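Local atomic coordinates of B12-binding domain-containing protein (Kitasatospora setae, PDB entry 6WTE), a protein that binds cobalamin and a [4Fe-4S] cluster and, as the radical S-adenosylmethionine methyltransferase TsrM, catalyses methyl transfer by a non-radical route. Residues 222-227 / 279-284; 273-278 / 312-317; 287-292 / 322-327; 305-310 / 328-333. All blocks are in the same frame, centred on the assembly; numbering follows the deposited sequence.

Interaction 1: 222-227 / 279-284; sequences LTKNGC and AHAKNL. With SF4 (iron/sulfur cluster), chain C.
Thr223 and Lys224 both pack against His280, and both run antiparallel to the histidine side chain as they pass it. The His280 ring turns its edge to Thr223: CB of Thr223 lies in the ring plane. The carbonyl of Thr223 is also close, with Thr223 O 3.2 Å from His280 CE1. The aliphatic part of Lys224 passes the same ring obliquely, its CD 3.9 Å from His280 ND1. Thr223 CG2 lies anti to its own carbonyl carbon and meets Leu284 CD2 at 3.6 Å. The lysine chain is bent at chi2 (-147°), which places CD beside the histidine. Lys224 is modelled in two conformers; in one, NZ lies 3.7 Å from Ala281 CB and makes the bonds below.

One water joins the three polar groups. It donates to Thr223 OG1 at 2.8 Å and accepts from Lys224 NZ at 2.7 Å. It also bonds to His280 ND1 at 2.8 Å, in the plane of the ring. Each group has a further partner. Thr223 OG1 bonds to Asp271, Lys224 NZ to the carbonyls of Phe274 and Leu276, and His280 NE2 to the carbonyl of Arg247.

A few residues on, Cys227 SG binds an iron of the [4Fe-4S] cluster at 2.2 Å. The contact thus lies behind a cluster ligand, where the segment with the first cluster cysteine meets helix 278-294. The direct contacts are van der Waals touches, and the hydrogen-bonded link runs through the water. In that conformer the buried ammonium has two carbonyls and the water, which probably offset the cost of burying its charge.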
# COMPACT_ATOMS: atom_id res chain seq x y z
N LEU A 222 -0.49 4.24 -12.21
CA LEU A 222 0.77 4.66 -11.65
C LEU A 222 1.36 5.75 -12.54
O LEU A 222 1.38 5.61 -13.76
CB LEU A 222 1.73 3.47 -11.57
CG LEU A 222 3.14 3.80 -11.10
CD1 LEU A 222 3.11 4.23 -9.64
CD2 LEU A 222 4.05 2.59 -11.30
N THR A 223 1.83 6.84 -11.93
CA THR A 223 2.51 7.87 -12.70
C THR A 223 4.00 7.95 -12.39
O THR A 223 4.78 8.36 -13.26
CB THR A 223 1.86 9.24 -12.48
OG1 THR A 223 2.43 9.91 -11.35
CG2 THR A 223 0.35 9.10 -12.28
N LYS A 224 4.42 7.54 -11.20
CA LYS A 224 5.82 7.61 -10.82
C LYS A 224 6.04 6.70 -9.61
O LYS A 224 5.20 6.65 -8.71
CB LYS A 224 6.23 9.05 -10.49
CG LYS A 224 5.38 9.70 -9.40
CD LYS A 224 5.22 11.20 -9.64
CE LYS A 224 4.21 11.79 -8.67
NZ LYS A 224 3.82 13.18 -9.04
N ASN A 225 7.17 6.01 -9.60
CA ASN A 225 7.51 5.16 -8.47
C ASN A 225 8.39 5.91 -7.48
O ASN A 225 9.30 6.63 -7.88
CB ASN A 225 8.23 3.90 -8.94
CG ASN A 225 8.59 2.99 -7.79
OD1 ASN A 225 7.73 2.28 -7.27
ND2 ASN A 225 9.85 3.02 -7.37
N GLY A 226 8.14 5.70 -6.20
CA GLY A 226 9.05 6.08 -5.14
C GLY A 226 8.57 7.29 -4.36
O GLY A 226 7.58 7.94 -4.70
N CYS A 227 9.30 7.57 -3.28
CA CYS A 227 9.08 8.77 -2.48
C CYS A 227 10.42 9.25 -1.95
O CYS A 227 11.17 8.45 -1.38
CB CYS A 227 8.12 8.53 -1.30
SG CYS A 227 7.78 10.08 -0.38
N ALA A 279 6.10 18.89 -10.73
CA ALA A 279 6.16 19.28 -12.14
C ALA A 279 5.65 18.15 -13.03
O ALA A 279 4.94 18.41 -14.01
CB ALA A 279 7.58 19.68 -12.52
N HIS A 280 5.99 16.91 -12.70
CA HIS A 280 5.48 15.76 -13.44
C HIS A 280 3.97 15.64 -13.31
O HIS A 280 3.27 15.38 -14.29
CB HIS A 280 6.17 14.49 -12.93
CG HIS A 280 5.83 13.26 -13.71
ND1 HIS A 280 4.84 12.38 -13.33
CD2 HIS A 280 6.39 12.72 -14.82
CE1 HIS A 280 4.78 11.38 -14.18
NE2 HIS A 280 5.71 11.56 -15.10
N ALA A 281 3.44 15.84 -12.10
CA ALA A 281 2.00 15.76 -11.90
C ALA A 281 1.27 16.81 -12.72
O ALA A 281 0.27 16.51 -13.38
CB ALA A 281 1.67 15.92 -10.41
N LYS A 282 1.77 18.05 -12.70
CA LYS A 282 1.12 19.11 -13.47
C LYS A 282 1.24 18.86 -14.97
O LYS A 282 0.28 19.10 -15.72
CB LYS A 282 1.72 20.47 -13.10
CG LYS A 282 1.24 20.97 -11.75
CD LYS A 282 1.84 22.33 -11.43
CE LYS A 282 1.17 22.93 -10.20
NZ LYS A 282 1.71 24.29 -9.90
N ASN A 283 2.39 18.37 -15.43
CA ASN A 283 2.52 18.03 -16.85
C ASN A 283 1.56 16.91 -17.24
O ASN A 283 0.99 16.92 -18.35
CB ASN A 283 3.96 17.62 -17.17
CG ASN A 283 4.90 18.80 -17.27
OD1 ASN A 283 4.47 19.93 -17.52
ND2 ASN A 283 6.19 18.55 -17.07
N LEU A 284 1.37 15.94 -16.35
CA LEU A 284 0.42 14.86 -16.62
C LEU A 284 -1.00 15.39 -16.77
O LEU A 284 -1.72 15.03 -17.70
CB LEU A 284 0.48 13.83 -15.49
CG LEU A 284 -0.39 12.60 -15.77
CD1 LEU A 284 0.27 11.77 -16.86
CD2 LEU A 284 -0.59 11.80 -14.50
FE1 SF4 C . 5.84 10.61 3.87
FE2 SF4 C . 6.51 9.70 1.37
FE3 SF4 C . 3.89 9.99 2.02
FE4 SF4 C . 5.34 8.02 3.16
S1 SF4 C . 4.83 8.20 0.95
S2 SF4 C . 3.91 9.44 4.22
S3 SF4 C . 7.39 9.01 3.35
S4 SF4 C . 5.45 11.66 1.89
O HOH W 1 2.76 12.67 -11.52

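Interaction 2: 273-278 / 312-317; sequences EFNLSI and SPFDEE. With SF4 (iron/sulfur cluster), chain C; EDO (1,2-ethanediol), chain G.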
# COMPACT_ATOMS: atom_id res chain seq x y z
N GLU A 273 2.70 9.64 -3.39
CA GLU A 273 2.01 10.92 -3.20
C GLU A 273 1.91 11.58 -4.56
O GLU A 273 2.94 11.86 -5.18
CB GLU A 273 2.76 11.83 -2.22
CG GLU A 273 3.18 11.19 -0.91
CD GLU A 273 2.03 10.99 0.05
OE1 GLU A 273 0.93 11.50 -0.22
OE2 GLU A 273 2.24 10.33 1.10
N PHE A 274 0.68 11.86 -5.02
CA PHE A 274 0.54 12.35 -6.39
C PHE A 274 1.18 13.72 -6.58
O PHE A 274 1.78 13.98 -7.63
CB PHE A 274 -0.93 12.40 -6.81
CG PHE A 274 -1.16 12.91 -8.21
CD1 PHE A 274 -0.56 12.29 -9.29
CD2 PHE A 274 -1.97 14.00 -8.45
CE1 PHE A 274 -0.76 12.75 -10.59
CE2 PHE A 274 -2.18 14.47 -9.73
CZ PHE A 274 -1.58 13.85 -10.81
N ASN A 275 1.09 14.61 -5.58
CA ASN A 275 1.57 15.97 -5.74
C ASN A 275 3.02 16.18 -5.31
O ASN A 275 3.51 17.31 -5.38
CB ASN A 275 0.66 16.97 -4.98
CG ASN A 275 0.68 16.74 -3.48
OD1 ASN A 275 0.83 15.62 -3.00
ND2 ASN A 275 0.50 17.82 -2.72
N LEU A 276 3.72 15.15 -4.86
CA LEU A 276 5.16 15.26 -4.76
C LEU A 276 5.75 14.96 -6.14
O LEU A 276 5.13 14.28 -6.96
CB LEU A 276 5.72 14.33 -3.69
CG LEU A 276 5.21 14.63 -2.27
CD1 LEU A 276 5.93 13.78 -1.23
CD2 LEU A 276 5.35 16.12 -1.93
N SER A 277 6.93 15.51 -6.41
CA SER A 277 7.41 15.64 -7.78
C SER A 277 6.34 16.34 -8.62
O SER A 277 5.72 15.77 -9.52
CB SER A 277 7.79 14.27 -8.36
OG SER A 277 8.67 14.39 -9.47
N ILE A 278 6.10 17.60 -8.26
CA ILE A 278 4.88 18.29 -8.69
C ILE A 278 4.92 18.63 -10.17
O ILE A 278 3.87 18.67 -10.83
CB ILE A 278 4.67 19.55 -7.82
CG1 ILE A 278 3.38 20.28 -8.23
CG2 ILE A 278 5.87 20.48 -7.93
CD1 ILE A 278 2.10 19.53 -7.87
N SER A 312 1.27 19.84 0.93
CA SER A 312 2.07 20.75 0.14
C SER A 312 2.96 19.94 -0.79
O SER A 312 3.49 18.90 -0.38
CB SER A 312 2.93 21.66 1.03
OG SER A 312 3.74 22.52 0.26
N PRO A 313 3.14 20.38 -2.04
CA PRO A 313 2.58 21.59 -2.65
C PRO A 313 1.20 21.35 -3.24
O PRO A 313 1.00 20.37 -3.96
CB PRO A 313 3.59 21.93 -3.74
CG PRO A 313 4.12 20.59 -4.18
CD PRO A 313 4.04 19.67 -2.97
N PHE A 314 0.26 22.25 -2.95
CA PHE A 314 -1.10 22.14 -3.50
C PHE A 314 -1.58 23.58 -3.71
O PHE A 314 -2.18 24.17 -2.81
CB PHE A 314 -2.03 21.37 -2.56
CG PHE A 314 -3.30 20.89 -3.22
CD1 PHE A 314 -4.33 21.78 -3.52
CD2 PHE A 314 -3.48 19.55 -3.52
CE1 PHE A 314 -5.50 21.34 -4.11
CE2 PHE A 314 -4.64 19.10 -4.12
CZ PHE A 314 -5.65 19.99 -4.42
N ASP A 315 -1.29 24.13 -4.89
CA ASP A 315 -1.58 25.53 -5.14
C ASP A 315 -2.76 25.68 -6.10
O ASP A 315 -3.36 24.71 -6.55
CB ASP A 315 -0.33 26.27 -5.64
CG ASP A 315 0.22 25.72 -6.95
OD1 ASP A 315 -0.48 25.01 -7.68
OD2 ASP A 315 1.40 26.03 -7.25
N GLU A 316 -3.08 26.94 -6.40
CA GLU A 316 -4.26 27.23 -7.22
C GLU A 316 -4.13 26.63 -8.61
O GLU A 316 -5.09 26.06 -9.14
CB GLU A 316 -4.47 28.74 -7.30
CG GLU A 316 -5.73 29.15 -8.03
CD GLU A 316 -5.95 30.65 -8.00
OE1 GLU A 316 -5.09 31.36 -7.44
OE2 GLU A 316 -6.99 31.11 -8.53
N GLU A 317 -2.95 26.74 -9.22
CA GLU A 317 -2.75 26.15 -10.54
C GLU A 317 -2.97 24.64 -10.51
O GLU A 317 -3.57 24.07 -11.43
CB GLU A 317 -1.35 26.47 -11.07
CG GLU A 317 -1.09 25.89 -12.46
CD GLU A 317 0.36 25.98 -12.88
OE1 GLU A 317 1.26 25.82 -12.02
OE2 GLU A 317 0.61 26.21 -14.09
FE1 SF4 C . 5.84 10.61 3.87
FE2 SF4 C . 6.51 9.70 1.37
FE3 SF4 C . 3.89 9.99 2.02
FE4 SF4 C . 5.34 8.02 3.16
S1 SF4 C . 4.83 8.20 0.95
S2 SF4 C . 3.91 9.44 4.22
S3 SF4 C . 7.39 9.01 3.35
S4 SF4 C . 5.45 11.66 1.89
C1 EDO G . 7.56 18.86 -4.87
O1 EDO G . 7.92 18.52 -6.21
C2 EDO G . 8.46 18.10 -3.91
O2 EDO G . 8.36 16.69 -4.16
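Asn275 ND2 lies at the edge of the Phe314 ring, near its plane. That amide also reaches back to the preceding proline: Asn275 ND2 donates to Pro313 O at 2.9 Å, with an N-H...O angle of 155°. The donor stands well above the carbonyl plane, 60° out of it. Chi1 of Asn275 (63°) sets CG between the backbone N and the carbonyl carbon, turned to the proline loop. The same ND2 bonds to Gln310 O. An alanine here would probably leave the carbonyls of Pro313 and Gln310 without this donor and weaken the tie between the two loops.

The Pro313 ring, after a cis peptide, lies against the turn. Its CD is 3.4 Å from Asn275 O, a buried atom with no polar partner in the model. Ile278 CB meets Pro313 CG at 3.8 Å, and Leu276 CD2 meets Pro313 CD at 3.9 Å. An ethanediol, probably from the crystallisation liquor, accepts from Ser277 N and Ile278 N.

The type I turn 273-276 also serves the cluster, since Glu273 OE2 binds an iron at 1.9 Å. The contact joins the loop between strand 266-269 and helix 278-294 to the loop between strand 304-309 and helix 316-325. Asp315 caps that last helix at Phe318 N, and Phe314 packs on Leu363 and Cys367 of helix 357-369.

Interaction 3: 287-292 / 322-327; sequences EIVRRR and LAAAGC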
# COMPACT_ATOMS: atom_id res chain seq x y z
N GLU A 287 -1.54 17.18 -20.02
CA GLU A 287 -1.72 16.28 -21.15
C GLU A 287 -3.12 15.66 -21.15
O GLU A 287 -3.73 15.51 -22.22
CB GLU A 287 -0.64 15.20 -21.15
CG GLU A 287 -0.81 14.15 -22.24
CD GLU A 287 -0.71 14.72 -23.64
OE1 GLU A 287 -0.25 15.87 -23.81
OE2 GLU A 287 -1.09 14.01 -24.59
N ILE A 288 -3.64 15.31 -19.97
CA ILE A 288 -4.99 14.78 -19.89
C ILE A 288 -5.99 15.80 -20.41
O ILE A 288 -6.90 15.48 -21.20
CB ILE A 288 -5.33 14.36 -18.45
CG1 ILE A 288 -4.45 13.19 -18.00
CG2 ILE A 288 -6.80 13.99 -18.35
CD1 ILE A 288 -4.64 12.86 -16.53
N VAL A 289 -5.84 17.05 -19.97
CA VAL A 289 -6.74 18.11 -20.40
C VAL A 289 -6.62 18.33 -21.90
O VAL A 289 -7.63 18.52 -22.60
CB VAL A 289 -6.43 19.40 -19.62
CG1 VAL A 289 -7.18 20.59 -20.22
CG2 VAL A 289 -6.80 19.22 -18.16
N ARG A 290 -5.40 18.29 -22.43
CA ARG A 290 -5.20 18.53 -23.85
C ARG A 290 -5.90 17.47 -24.69
O ARG A 290 -6.54 17.79 -25.70
CB ARG A 290 -3.71 18.57 -24.19
CG ARG A 290 -3.42 18.91 -25.64
CD ARG A 290 -2.01 18.52 -26.06
NE ARG A 290 -1.82 17.07 -26.11
CZ ARG A 290 -2.23 16.30 -27.11
NH1 ARG A 290 -2.85 16.84 -28.15
NH2 ARG A 290 -2.02 14.99 -27.09
N ARG A 291 -5.80 16.20 -24.28
CA ARG A 291 -6.47 15.15 -25.04
C ARG A 291 -7.98 15.27 -24.94
O ARG A 291 -8.70 15.06 -25.94
CB ARG A 291 -6.02 13.78 -24.55
CG ARG A 291 -4.57 13.46 -24.85
CD ARG A 291 -4.33 11.98 -24.76
NE ARG A 291 -2.91 11.67 -24.71
CZ ARG A 291 -2.42 10.44 -24.72
NH1 ARG A 291 -3.24 9.40 -24.77
NH2 ARG A 291 -1.11 10.25 -24.67
N ARG A 292 -8.49 15.59 -23.75
CA ARG A 292 -9.93 15.76 -23.58
C ARG A 292 -10.46 16.84 -24.50
O ARG A 292 -11.49 16.67 -25.17
CB ARG A 292 -10.24 16.10 -22.12
CG ARG A 292 -10.19 14.89 -21.18
CD ARG A 292 -10.20 15.32 -19.72
NE ARG A 292 -11.32 16.21 -19.40
CZ ARG A 292 -12.29 15.92 -18.54
NH1 ARG A 292 -13.26 16.79 -18.32
NH2 ARG A 292 -12.31 14.76 -17.92
N LEU A 322 -6.34 19.93 -11.74
CA LEU A 322 -7.12 18.78 -11.29
C LEU A 322 -8.57 18.89 -11.74
O LEU A 322 -9.15 17.93 -12.26
CB LEU A 322 -7.04 18.67 -9.77
CG LEU A 322 -5.72 18.18 -9.17
CD1 LEU A 322 -5.76 18.40 -7.68
CD2 LEU A 322 -5.50 16.70 -9.49
N ALA A 323 -9.18 20.06 -11.55
CA ALA A 323 -10.58 20.22 -11.94
C ALA A 323 -10.75 20.00 -13.44
O ALA A 323 -11.66 19.28 -13.86
CB ALA A 323 -11.09 21.60 -11.54
N ALA A 324 -9.85 20.57 -14.25
CA ALA A 324 -10.01 20.48 -15.69
C ALA A 324 -9.79 19.06 -16.19
O ALA A 324 -10.37 18.66 -17.21
CB ALA A 324 -9.04 21.44 -16.39
N ALA A 325 -8.96 18.29 -15.49
CA ALA A 325 -8.63 16.93 -15.90
C ALA A 325 -9.70 15.91 -15.53
O ALA A 325 -9.68 14.79 -16.06
CB ALA A 325 -7.29 16.50 -15.28
N GLY A 326 -10.62 16.25 -14.65
CA GLY A 326 -11.64 15.33 -14.20
C GLY A 326 -11.47 14.81 -12.78
O GLY A 326 -12.07 13.78 -12.44
N CYS A 327 -10.67 15.47 -11.95
CA CYS A 327 -10.52 15.05 -10.57
C CYS A 327 -11.84 15.22 -9.82
O CYS A 327 -12.46 16.29 -9.86
CB CYS A 327 -9.42 15.86 -9.89
SG CYS A 327 -9.09 15.39 -8.20
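Val289 and Ile288 make the apolar part of this contact with the last turn of helix 316-325. Val289 CG2 meets Ala324 CB at 3.6 Å and Ala325 CB at 4.0 Å. Ile288, the residue before, touches Ala325 CB with its CG2, also at 4.0 Å. The small alanines let the helices come close: the CA atoms of Val289 and Ala325 are 5.0 Å apart.

The polar part belongs to Arg292. Its chain bends at chi3 (53°), which turns NE toward the helix end. One guanidinium face lies over Ala325 C and Gly326 N. Arg292 NH2 is 3.2 Å from Ala325 O, but at a poor angle for a hydrogen bond. NH2 has a weak bond to Leu300 O. An alanine here would probably open a gap over the peptide between Ala325 and Gly326 and take the positive charge from the helix end.

Salt bridges form on the 287-292 side alone. Glu287 OE2 accepts from Arg290 NH2 at 2.8 Å and Arg291 NE at 3.0 Å. Arg291 also pairs with Asp254 and Glu257.

Gly326 ends the helix in a Schellman motif. A guanidinium beside these terminal carbonyls probably gives favourable electrostatics without direct bonds.

Interaction 4: 305-310 / 328-333; sequences LWVYCQ and RGVNVG
The Tyr308 side chain crosses that of Asn331 at a slant and ends at the backbone of Gly333 on the adjacent parallel strand. Tyr308 CB is 4.0 Å from Asn331 O. Chi1 (-170°) puts CG anti to the backbone N, and the ring then lies with one face over that same oxygen. CD2 meets Asn331 CB at 3.6 Å, and CE2 reaches Asn331 OD1 at 3.7 Å. The ring and the amide of Asn331 are turned 55° apart. Further out, CZ approaches Gly333 N. At the tip, Tyr308 OH is 3.4 Å from Gly333 CA, where a side chain on Gly333 would clash.

The strands pair in regular parallel register. Bonds alternate between them, from Arg328 N to Leu305 O and on to Gly333 N to Cys309 O. Cys309 N to Asn331 O is the shortest, at 2.7 Å. Thus Asn331 O takes a backbone bond and also lies over the tyrosine ring.

Trp306 shares the face of Tyr308. Arg328 CB sits over its six-membered ring in a CH-pi contact, 3.8 Å from the centroid. Trp306 CE3 lies close to Gly329 CA, where a CB would collide. On the opposite face, Val307 CG2 meets Val330 CG2 at 3.6 Å. The polar ends have outside partners: Trp306 NE1 bonds to Asp266, and Gln310 OE1 to Tyr354 and Lys346.

Helix 316-325 connects the two strands as a beta-alpha-beta crossover of the radical SAM core. Strand 266-269 flanks 304-309, strand 373-380 flanks 327-335, and helix 357-369 packs on Val330 and Val332.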
# COMPACT_ATOMS: atom_id res chain seq x y z
N LEU A 305 -11.07 11.16 -11.68
CA LEU A 305 -9.75 10.90 -11.12
C LEU A 305 -9.78 11.08 -9.61
O LEU A 305 -10.31 12.08 -9.10
CB LEU A 305 -8.71 11.83 -11.73
CG LEU A 305 -7.25 11.57 -11.36
CD1 LEU A 305 -6.82 10.20 -11.85
CD2 LEU A 305 -6.38 12.66 -11.98
N TRP A 306 -9.18 10.13 -8.90
CA TRP A 306 -9.11 10.15 -7.45
C TRP A 306 -7.64 10.10 -7.07
O TRP A 306 -6.93 9.17 -7.47
CB TRP A 306 -9.89 8.99 -6.84
CG TRP A 306 -11.33 8.97 -7.29
CD1 TRP A 306 -11.83 8.40 -8.43
CD2 TRP A 306 -12.44 9.59 -6.63
NE1 TRP A 306 -13.18 8.62 -8.51
CE2 TRP A 306 -13.58 9.35 -7.42
CE3 TRP A 306 -12.58 10.32 -5.45
CZ2 TRP A 306 -14.85 9.81 -7.06
CZ3 TRP A 306 -13.84 10.78 -5.10
CH2 TRP A 306 -14.95 10.51 -5.90
N VAL A 307 -7.17 11.10 -6.32
CA VAL A 307 -5.74 11.23 -6.06
C VAL A 307 -5.50 11.26 -4.55
O VAL A 307 -6.39 11.54 -3.75
CB VAL A 307 -5.13 12.48 -6.74
CG1 VAL A 307 -5.37 12.44 -8.24
CG2 VAL A 307 -5.69 13.78 -6.13
N TYR A 308 -4.26 10.93 -4.18
CA TYR A 308 -3.79 10.98 -2.80
C TYR A 308 -2.61 11.94 -2.74
O TYR A 308 -1.68 11.83 -3.55
CB TYR A 308 -3.37 9.59 -2.29
CG TYR A 308 -3.12 9.59 -0.79
CD1 TYR A 308 -1.88 9.94 -0.27
CD2 TYR A 308 -4.14 9.26 0.09
CE1 TYR A 308 -1.66 9.95 1.09
CE2 TYR A 308 -3.92 9.26 1.45
CZ TYR A 308 -2.69 9.61 1.95
OH TYR A 308 -2.48 9.62 3.31
N CYS A 309 -2.65 12.86 -1.78
CA CYS A 309 -1.72 13.99 -1.76
C CYS A 309 -1.21 14.24 -0.36
O CYS A 309 -1.82 13.82 0.63
CB CYS A 309 -2.37 15.29 -2.26
SG CYS A 309 -2.76 15.35 -4.01
N GLN A 310 -0.10 14.94 -0.29
CA GLN A 310 0.34 15.62 0.91
C GLN A 310 -0.18 17.04 0.91
O GLN A 310 -0.62 17.55 -0.13
CB GLN A 310 1.87 15.60 1.00
CG GLN A 310 2.44 14.23 1.33
CD GLN A 310 2.02 13.75 2.70
OE1 GLN A 310 2.44 14.30 3.71
NE2 GLN A 310 1.15 12.74 2.74
N ARG A 328 -12.27 14.16 -9.15
CA ARG A 328 -13.46 14.18 -8.31
C ARG A 328 -13.15 14.22 -6.83
O ARG A 328 -14.01 14.64 -6.04
CB ARG A 328 -14.35 12.97 -8.60
CG ARG A 328 -15.02 12.97 -9.96
CD ARG A 328 -16.00 14.14 -10.08
NE ARG A 328 -16.70 14.12 -11.36
CZ ARG A 328 -17.96 13.71 -11.52
NH1 ARG A 328 -18.66 13.28 -10.47
NH2 ARG A 328 -18.52 13.74 -12.72
N GLY A 329 -11.97 13.77 -6.41
CA GLY A 329 -11.66 13.71 -4.99
C GLY A 329 -10.18 13.75 -4.73
O GLY A 329 -9.37 13.23 -5.50
N VAL A 330 -9.82 14.37 -3.60
CA VAL A 330 -8.45 14.42 -3.10
C VAL A 330 -8.45 13.88 -1.68
O VAL A 330 -9.23 14.34 -0.83
CB VAL A 330 -7.87 15.85 -3.14
CG1 VAL A 330 -6.49 15.90 -2.45
CG2 VAL A 330 -7.76 16.34 -4.58
N ASN A 331 -7.58 12.91 -1.43
CA ASN A 331 -7.32 12.38 -0.10
C ASN A 331 -5.96 12.92 0.33
O ASN A 331 -4.98 12.78 -0.41
CB ASN A 331 -7.33 10.85 -0.12
CG ASN A 331 -7.47 10.24 1.26
OD1 ASN A 331 -7.20 10.88 2.27
ND2 ASN A 331 -7.90 8.98 1.30
N VAL A 332 -5.90 13.57 1.49
CA VAL A 332 -4.68 14.22 1.95
C VAL A 332 -4.23 13.63 3.28
O VAL A 332 -5.03 13.54 4.23
CB VAL A 332 -4.84 15.75 2.05
CG1 VAL A 332 -5.98 16.13 2.99
CG2 VAL A 332 -3.52 16.36 2.53
N GLY A 333 -2.96 13.23 3.35
CA GLY A 333 -2.37 12.74 4.59
C GLY A 333 -1.84 13.86 5.46
O GLY A 333 -0.63 13.97 5.68

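From the N terminus, interaction 1 opens at 222-227 and closes at 279-284, spanning the cluster cysteines. Interaction 2 opens inside that span at 273-278 and closes at 312-317, so the two cross. Interaction 3 runs from 287-292 to 322-327 and crosses interaction 2. Interaction 4, from 305-310 to 328-333, crosses both 2 and 3. Interaction 1 is in series with 3 and 4, and none nests within another. Interactions 1 and 3 use the same helix, 278-294; interactions 2 and 3 share helix 316-325. Together they tie consecutive strands and helices of the radical SAM core; interactions 1 and 2 supply cluster ligands and interaction 4 reaches the same pocket through Gln310.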